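Local coordinates for protein acetyl-CoA acetyltransferase A (Ascaris suum, PDB 6BJA) that probably catalyses the reversible thiolase reaction, joining an acetyl group to an acyl-CoA by carbon-carbon bond formation, and binds coenzyme A, at residues V39-A44 against V118-E123; V60-S65 against Q70-Q75; K100-G105 against S360-V365. All coordinates share one frame; numbering follows the deposited sequence.

All three contacts are buried and made almost wholly of aliphatic groups, yet they sit at different depths of the thiolase fold. Contact 3 lies nearest the centre of the chain, where a helix of the N-terminal domain meets one of the C-terminal domain. Contacts 1 and 2 reach neighbouring strands of one sheet, both within the N-terminal thiolase domain: contact 1 sets helix 33-48 on strand 116-124, contact 2 sets helix 72-79 on strand 57-61, and Leu-120 of the first packs on Val-60 of the second. Contact 1 adds a threonine hydroxyl and contact 2 an asparagine amide, whereas contact 3 is purely hydrocarbon. Contacts 2 and 3 also border the second subunit.

Contact 1: residues V39-A44 against V118-E123; sequences VVTKEA and VALGSE
Leu-120 meets both Val-40 and Thr-41 where strand 118-123 packs against helix 39-44, their axes roughly antiparallel at 153° and 9.3 Å apart. Its CB leaves the strand on the helix side, and CG lies between the backbone N and the carbonyl carbon (chi1 64°), a position from which it carries its two methyls toward Thr-41 and Val-40. CG is 4.1 Å from Thr-41 OG1. The two methyls then fork around that oxygen: CD2 is 3.5 Å from Thr-41 OG1 and CD1 3.7 Å from it, the two side chains crossing at about a right angle. CD1 also meets Val-40 CG2, at 4.3 Å.

Thr-41 touches both strand partners, one with each branch. While OG1 faces Leu-120, its CG2 approaches Val-118 CG1 at 4.3 Å. Val-40 also packs on Ala-260 and Ala-262 of strand 257-267, so the helix spans more than one strand.

The hydroxyl is hydrogen-bonded to Gly-37 O one turn back in its own helix. A polar atom can therefore sit against leucine methyls in a buried place, its bond made within the helix while it meets the methyls in van der Waals contact.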
loop_
_atom_site.group_PDB
_atom_site.type_symbol
_atom_site.label_atom_id
_atom_site.label_comp_id
_atom_site.label_asym_id
_atom_site.label_seq_id
_atom_site.Cartn_x
_atom_site.Cartn_y
_atom_site.Cartn_z
ATOM N N VAL A 39 -7.589 13.702 27.244
ATOM C CA VAL A 39 -7.215 13.391 28.623
ATOM C C VAL A 39 -6.624 14.614 29.280
ATOM O O VAL A 39 -7.060 14.990 30.370
ATOM C CB VAL A 39 -6.222 12.222 28.699
ATOM C CG1 VAL A 39 -5.643 12.044 30.115
ATOM C CG2 VAL A 39 -6.889 10.951 28.257
ATOM N N VAL A 40 -5.623 15.241 28.644
ATOM C CA VAL A 40 -4.940 16.329 29.331
ATOM C C VAL A 40 -5.753 17.624 29.319
ATOM O O VAL A 40 -5.653 18.426 30.247
ATOM C CB VAL A 40 -3.524 16.584 28.782
ATOM C CG1 VAL A 40 -2.628 15.414 29.132
ATOM C CG2 VAL A 40 -3.527 16.838 27.271
ATOM N N THR A 41 -6.593 17.821 28.303
ATOM C CA THR A 41 -7.420 19.007 28.277
ATOM C C THR A 41 -8.455 18.950 29.396
ATOM O O THR A 41 -8.623 19.913 30.128
ATOM C CB THR A 41 -8.109 19.167 26.906
ATOM O OG1 THR A 41 -7.089 19.335 25.908
ATOM C CG2 THR A 41 -9.026 20.378 26.861
ATOM N N LYS A 42 -9.137 17.825 29.517
ATOM C CA LYS A 42 -10.116 17.670 30.591
ATOM C C LYS A 42 -9.449 17.834 31.951
ATOM O O LYS A 42 -10.002 18.515 32.819
ATOM C CB LYS A 42 -10.817 16.322 30.493
ATOM C CG LYS A 42 -11.833 16.233 29.362
ATOM C CD LYS A 42 -12.479 14.856 29.375
ATOM C CE LYS A 42 -13.955 14.933 29.076
ATOM N NZ LYS A 42 -14.600 13.593 29.236
ATOM N N GLU A 43 -8.257 17.259 32.151
ATOM C CA GLU A 43 -7.692 17.333 33.502
ATOM C C GLU A 43 -7.144 18.737 33.763
ATOM O O GLU A 43 -7.228 19.241 34.867
ATOM C CB GLU A 43 -6.610 16.272 33.723
ATOM C CG GLU A 43 -6.118 16.229 35.166
ATOM C CD GLU A 43 -7.119 15.618 36.136
ATOM O OE1 GLU A 43 -8.022 14.850 35.675
ATOM O OE2 GLU A 43 -6.986 15.902 37.373
ATOM N N ALA A 44 -6.599 19.393 32.747
ATOM C CA ALA A 44 -6.132 20.764 32.929
ATOM C C ALA A 44 -7.282 21.712 33.301
ATOM O O ALA A 44 -7.105 22.615 34.113
ATOM C CB ALA A 44 -5.434 21.264 31.669
ATOM N N VAL A 118 -6.872 27.244 26.573
ATOM C CA VAL A 118 -6.096 26.047 26.857
ATOM C C VAL A 118 -5.107 25.825 25.709
ATOM O O VAL A 118 -5.472 25.884 24.526
ATOM C CB VAL A 118 -7.001 24.805 27.096
ATOM C CG1 VAL A 118 -7.776 24.359 25.853
ATOM C CG2 VAL A 118 -6.136 23.657 27.673
ATOM N N ALA A 119 -3.838 25.645 26.079
ATOM C CA ALA A 119 -2.761 25.412 25.132
ATOM C C ALA A 119 -2.155 24.053 25.450
ATOM O O ALA A 119 -1.828 23.769 26.607
ATOM C CB ALA A 119 -1.735 26.504 25.241
ATOM N N LEU A 120 -1.997 23.209 24.442
ATOM C CA LEU A 120 -1.505 21.868 24.665
ATOM C C LEU A 120 -0.763 21.309 23.462
ATOM O O LEU A 120 -0.731 21.906 22.386
ATOM C CB LEU A 120 -2.682 20.949 25.027
ATOM C CG LEU A 120 -3.742 20.750 23.955
ATOM C CD1 LEU A 120 -4.077 19.295 23.799
ATOM C CD2 LEU A 120 -4.967 21.590 24.260
ATOM N N GLY A 121 -0.217 20.117 23.657
ATOM C CA GLY A 121 0.381 19.359 22.583
ATOM C C GLY A 121 0.043 17.903 22.789
ATOM O O GLY A 121 -0.106 17.447 23.924
ATOM N N SER A 122 -0.076 17.184 21.680
ATOM C CA SER A 122 -0.367 15.763 21.690
ATOM C C SER A 122 0.259 15.102 20.489
ATOM O O SER A 122 0.179 15.616 19.374
ATOM C CB SER A 122 -1.866 15.491 21.664
ATOM O OG SER A 122 -2.107 14.103 21.885
ATOM N N GLU A 123 0.871 13.949 20.708
ATOM C CA GLU A 123 1.473 13.224 19.613
ATOM C C GLU A 123 1.363 11.742 19.856
ATOM O O GLU A 123 1.703 11.255 20.940
ATOM C CB GLU A 123 2.942 13.620 19.433
ATOM C CG GLU A 123 3.491 13.254 18.062
ATOM C CD GLU A 123 3.082 14.257 16.981
ATOM O OE1 GLU A 123 3.362 15.463 17.176
ATOM O OE2 GLU A 123 2.520 13.842 15.938
#

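Contact 2: residues V60-S65 against Q70-Q75; sequences VGNVLS and QNIARQ
Val-60 and Ala-73 make the tightest touch between 60-65 and 70-75. Val-60 CG2 lies 3.5 Å from Ala-73 CB, closer than carbon pairs usually come, and is almost as near to Ala-73 CA. The valine torsion explains the split of its methyls: CG1 stands anti to the backbone N (chi1 -176°) and faces Ile-72 CD1 more loosely at 4.3 Å, while CG2 stands anti to the carbonyl carbon and presses against the first turn of the helix.

Ile-72 adopts the less common conformation in which CG1 lies between the backbone N and the carbonyl carbon (chi1 61°). From there the chain extends and carries CD1 across to Asn-62, the two side chains meeting at about a right angle. The methyl sits over the flat of the amide: Ile-72 CD1 is 3.7 Å from Asn-62 CG, and ND2 and OD1 are only slightly farther from it. The asparagine amide meets the helix through van der Waals contact, and its ND2 is hydrogen-bonded to Ser-122 O on strand 116-124.

The start of the helix is held separately. Asn-71 occupies the N-cap position, with OD1 bonded to Thr-90 OG1. Gln-75 folds its amide back to the preceding loop, where NE2 donates to Gln-70 O at 2.9 Å in a nearly straight bond (165°) that arrives above the carbonyl plane. Arg-74, which points away from the strand, is hydrogen-bonded through NE to Gly-386 O of the second subunit.

Strand 57-61, helix 72-79 and strand 87-92 form a beta-alpha-beta unit of the N-terminal thiolase domain, and this contact lays the first helical turn against the end of strand 57-61 and the start of the loop that connects it to the helix.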
loop_
_atom_site.group_PDB
_atom_site.type_symbol
_atom_site.label_atom_id
_atom_site.label_comp_id
_atom_site.label_asym_id
_atom_site.label_seq_id
_atom_site.Cartn_x
_atom_site.Cartn_y
_atom_site.Cartn_z
ATOM N N VAL A 60 -3.569 23.597 19.834
ATOM C CA VAL A 60 -2.924 22.294 19.950
ATOM C C VAL A 60 -1.743 22.114 19.031
ATOM O O VAL A 60 -1.876 22.202 17.810
ATOM C CB VAL A 60 -3.897 21.148 19.639
ATOM C CG1 VAL A 60 -3.199 19.799 19.874
ATOM C CG2 VAL A 60 -5.156 21.255 20.487
ATOM N N GLY A 61 -0.581 21.819 19.604
ATOM C CA GLY A 61 0.563 21.411 18.817
ATOM C C GLY A 61 0.542 19.942 18.444
ATOM O O GLY A 61 0.286 19.062 19.281
ATOM N N ASN A 62 0.814 19.666 17.173
ATOM C CA ASN A 62 0.825 18.313 16.634
ATOM C C ASN A 62 1.598 18.322 15.339
ATOM O O ASN A 62 1.398 19.205 14.523
ATOM C CB ASN A 62 -0.605 17.803 16.391
ATOM C CG ASN A 62 -0.633 16.434 15.753
ATOM O OD1 ASN A 62 -0.852 16.289 14.538
ATOM N ND2 ASN A 62 -0.434 15.406 16.566
ATOM N N VAL A 63 2.501 17.365 15.173
ATOM C CA VAL A 63 3.336 17.284 13.984
ATOM C C VAL A 63 2.801 16.270 12.964
ATOM O O VAL A 63 2.647 16.599 11.785
ATOM C CB VAL A 63 4.781 16.928 14.370
ATOM C CG1 VAL A 63 5.673 16.877 13.120
ATOM C CG2 VAL A 63 5.303 17.927 15.393
ATOM N N LEU A 64 2.549 15.037 13.403
ATOM C CA LEU A 64 2.190 13.964 12.494
ATOM C C LEU A 64 0.675 13.847 12.464
ATOM O O LEU A 64 0.066 12.977 13.097
ATOM C CB LEU A 64 2.870 12.660 12.913
ATOM C CG LEU A 64 4.395 12.797 12.978
ATOM C CD1 LEU A 64 5.009 11.665 13.745
ATOM C CD2 LEU A 64 4.987 12.899 11.574
ATOM N N SER A 65 0.082 14.744 11.685
ATOM C CA SER A 65 -1.369 14.894 11.688
ATOM C C SER A 65 -2.060 13.942 10.719
ATOM O O SER A 65 -3.291 13.927 10.651
ATOM C CB SER A 65 -1.724 16.330 11.345
ATOM O OG SER A 65 -1.300 16.638 10.025
ATOM N N GLN A 70 -10.063 16.038 10.475
ATOM C CA GLN A 70 -10.012 17.492 10.442
ATOM C C GLN A 70 -9.559 18.074 11.775
ATOM O O GLN A 70 -10.072 17.683 12.812
ATOM C CB GLN A 70 -11.397 18.074 10.115
ATOM C CG GLN A 70 -11.844 17.846 8.697
ATOM C CD GLN A 70 -13.177 18.511 8.385
ATOM O OE1 GLN A 70 -13.960 18.849 9.279
ATOM N NE2 GLN A 70 -13.433 18.707 7.109
ATOM N N ASN A 71 -8.631 19.029 11.709
ATOM C CA ASN A 71 -8.271 19.928 12.820
ATOM C C ASN A 71 -8.432 19.316 14.202
ATOM O O ASN A 71 -9.444 19.531 14.869
ATOM C CB ASN A 71 -9.112 21.211 12.691
ATOM C CG ASN A 71 -8.772 22.274 13.728
ATOM O OD1 ASN A 71 -7.771 22.198 14.449
ATOM N ND2 ASN A 71 -9.622 23.289 13.798
ATOM N N ILE A 72 -7.443 18.546 14.636
ATOM C CA ILE A 72 -7.644 17.766 15.861
ATOM C C ILE A 72 -7.938 18.662 17.063
ATOM O O ILE A 72 -8.601 18.211 17.991
ATOM C CB ILE A 72 -6.449 16.845 16.196
ATOM C CG1 ILE A 72 -5.164 17.633 16.425
ATOM C CG2 ILE A 72 -6.286 15.779 15.127
ATOM C CD1 ILE A 72 -4.091 16.783 17.005
ATOM N N ALA A 73 -7.483 19.912 17.053
ATOM C CA ALA A 73 -7.808 20.846 18.134
ATOM C C ALA A 73 -9.322 20.956 18.325
ATOM O O ALA A 73 -9.785 20.991 19.460
ATOM C CB ALA A 73 -7.223 22.205 17.879
ATOM N N ARG A 74 -10.090 20.969 17.234
ATOM C CA ARG A 74 -11.545 21.064 17.352
ATOM C C ARG A 74 -12.160 19.760 17.896
ATOM O O ARG A 74 -13.102 19.785 18.690
ATOM C CB ARG A 74 -12.141 21.417 16.003
ATOM C CG ARG A 74 -13.651 21.624 16.016
ATOM C CD ARG A 74 -14.042 22.863 16.777
ATOM N NE ARG A 74 -15.446 23.232 16.488
ATOM C CZ ARG A 74 -16.105 24.199 17.116
ATOM N NH1 ARG A 74 -15.509 24.950 18.033
ATOM N NH2 ARG A 74 -17.374 24.438 16.799
ATOM N N GLN A 75 -11.645 18.621 17.456
ATOM C CA GLN A 75 -12.086 17.339 17.969
ATOM C C GLN A 75 -11.855 17.268 19.467
ATOM O O GLN A 75 -12.727 16.855 20.223
ATOM C CB GLN A 75 -11.370 16.192 17.274
ATOM C CG GLN A 75 -11.626 16.077 15.782
ATOM C CD GLN A 75 -10.940 14.868 15.207
ATOM O OE1 GLN A 75 -11.133 13.742 15.682
ATOM N NE2 GLN A 75 -10.107 15.086 14.204
#

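Contact 3: residues K100-G105 against S360-V365; sequences KAIIMG and SGARIV
Helices 97-110 and 357-371, one from each thiolase domain, meet in the interior of the fold, and Ile-102 makes the side-chain contact between 100-105 and 360-365. Its CG1 stands anti to the carbonyl carbon (chi1 -67°), and the extended chain beyond sends CD1 out to the other helix. That single methyl touches two residues one turn apart: Ile-102 CD1 is 3.8 Å from Ala-362 CA and 4.0 Å from its CB, and it lies 3.9 Å from Val-365 CG2. Toward the valine the approach is tip to tip, whereas at Ala-362 the short side chain lets the methyl come down onto the helix backbone.

In the layered alpha-beta-alpha-beta-alpha fold of thiolases, helices of this kind make up the middle layer between two sheets. Here Ile-364, on another side of its helix, packs on Ala-380 and Ile-382 of strand 377-384, while Lys-100 and Met-104 lie on Ile-91 of strand 87-92. Beside the hydrocarbon contact, Ala-362 N is hydrogen-bonded to Ser-98 OG. Two residues before Ala-362, Ser-360 OG is hydrogen-bonded to ND1 of His-355, the predicted proton acceptor, whose side chain is about 11 Å from that of Ala-362.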
loop_
_atom_site.group_PDB
_atom_site.type_symbol
_atom_site.label_atom_id
_atom_site.label_comp_id
_atom_site.label_asym_id
_atom_site.label_seq_id
_atom_site.Cartn_x
_atom_site.Cartn_y
_atom_site.Cartn_z
ATOM N N LYS A 100 4.983 26.785 20.926
ATOM C CA LYS A 100 4.333 27.817 20.122
ATOM C C LYS A 100 2.864 27.958 20.514
ATOM O O LYS A 100 2.337 29.065 20.590
ATOM C CB LYS A 100 4.493 27.492 18.627
ATOM C CG LYS A 100 3.742 28.404 17.674
ATOM C CD LYS A 100 4.174 29.855 17.774
ATOM C CE LYS A 100 3.599 30.654 16.607
ATOM N NZ LYS A 100 3.854 32.098 16.774
ATOM N N ALA A 101 2.207 26.838 20.789
ATOM C CA ALA A 101 0.814 26.886 21.217
ATOM C C ALA A 101 0.672 27.727 22.471
ATOM O O ALA A 101 -0.241 28.556 22.569
ATOM C CB ALA A 101 0.277 25.497 21.448
ATOM N N ILE A 102 1.551 27.504 23.448
ATOM C CA ILE A 102 1.502 28.267 24.688
ATOM C C ILE A 102 1.776 29.755 24.415
ATOM O O ILE A 102 1.097 30.625 24.952
ATOM C CB ILE A 102 2.489 27.715 25.743
ATOM C CG1 ILE A 102 2.037 26.327 26.194
ATOM C CG2 ILE A 102 2.592 28.654 26.957
ATOM C CD1 ILE A 102 3.060 25.562 27.003
ATOM N N ILE A 103 2.752 30.044 23.556
ATOM C CA ILE A 103 3.069 31.425 23.206
ATOM C C ILE A 103 1.862 32.102 22.517
ATOM O O ILE A 103 1.530 33.243 22.834
ATOM C CB ILE A 103 4.345 31.473 22.340
ATOM C CG1 ILE A 103 5.543 31.127 23.222
ATOM C CG2 ILE A 103 4.515 32.862 21.725
ATOM C CD1 ILE A 103 6.794 30.792 22.443
ATOM N N MET A 104 1.172 31.385 21.634
ATOM C CA MET A 104 -0.017 31.917 20.977
ATOM C C MET A 104 -1.103 32.225 21.991
ATOM O O MET A 104 -1.815 33.213 21.870
ATOM C CB MET A 104 -0.558 30.945 19.928
ATOM C CG MET A 104 0.306 30.856 18.676
ATOM S SD MET A 104 -0.206 29.526 17.563
ATOM C CE MET A 104 -1.873 30.047 17.092
ATOM N N GLY A 105 -1.250 31.359 22.978
ATOM C CA GLY A 105 -2.252 31.580 23.999
ATOM C C GLY A 105 -1.906 32.806 24.810
ATOM O O GLY A 105 -2.770 33.611 25.119
ATOM N N SER A 360 6.123 17.826 23.286
ATOM C CA SER A 360 7.270 18.092 24.154
ATOM C C SER A 360 7.418 19.548 24.604
ATOM O O SER A 360 7.861 19.803 25.722
ATOM C CB SER A 360 8.556 17.628 23.473
ATOM O OG SER A 360 8.671 16.227 23.617
ATOM N N GLY A 361 7.035 20.493 23.760
ATOM C CA GLY A 361 7.070 21.890 24.158
ATOM C C GLY A 361 6.274 22.170 25.414
ATOM O O GLY A 361 6.773 22.721 26.392
ATOM N N ALA A 362 5.009 21.752 25.421
ATOM C CA ALA A 362 4.198 21.915 26.621
ATOM C C ALA A 362 4.674 21.000 27.760
ATOM O O ALA A 362 4.606 21.365 28.934
ATOM C CB ALA A 362 2.758 21.640 26.302
ATOM N N ARG A 363 5.172 19.825 27.407
ATOM C CA ARG A 363 5.588 18.856 28.411
ATOM C C ARG A 363 6.732 19.449 29.245
ATOM O O ARG A 363 6.719 19.338 30.473
ATOM C CB ARG A 363 6.002 17.533 27.757
ATOM C CG ARG A 363 5.934 16.290 28.662
ATOM C CD ARG A 363 7.092 16.195 29.647
ATOM N NE ARG A 363 8.384 16.081 28.952
ATOM C CZ ARG A 363 9.558 16.325 29.523
ATOM N NH1 ARG A 363 9.631 16.751 30.773
ATOM N NH2 ARG A 363 10.660 16.164 28.819
ATOM N N ILE A 364 7.709 20.105 28.612
ATOM C CA ILE A 364 8.797 20.659 29.419
ATOM C C ILE A 364 8.366 21.882 30.232
ATOM O O ILE A 364 8.883 22.116 31.323
ATOM C CB ILE A 364 10.054 21.010 28.582
ATOM C CG1 ILE A 364 9.820 22.152 27.581
ATOM C CG2 ILE A 364 10.556 19.747 27.895
ATOM C CD1 ILE A 364 11.141 22.725 26.952
ATOM N N VAL A 365 7.371 22.624 29.765
ATOM C CA VAL A 365 6.810 23.697 30.582
ATOM C C VAL A 365 6.104 23.123 31.815
ATOM O O VAL A 365 6.245 23.645 32.930
ATOM C CB VAL A 365 5.836 24.570 29.780
ATOM C CG1 VAL A 365 5.108 25.554 30.678
ATOM C CG2 VAL A 365 6.581 25.321 28.670
#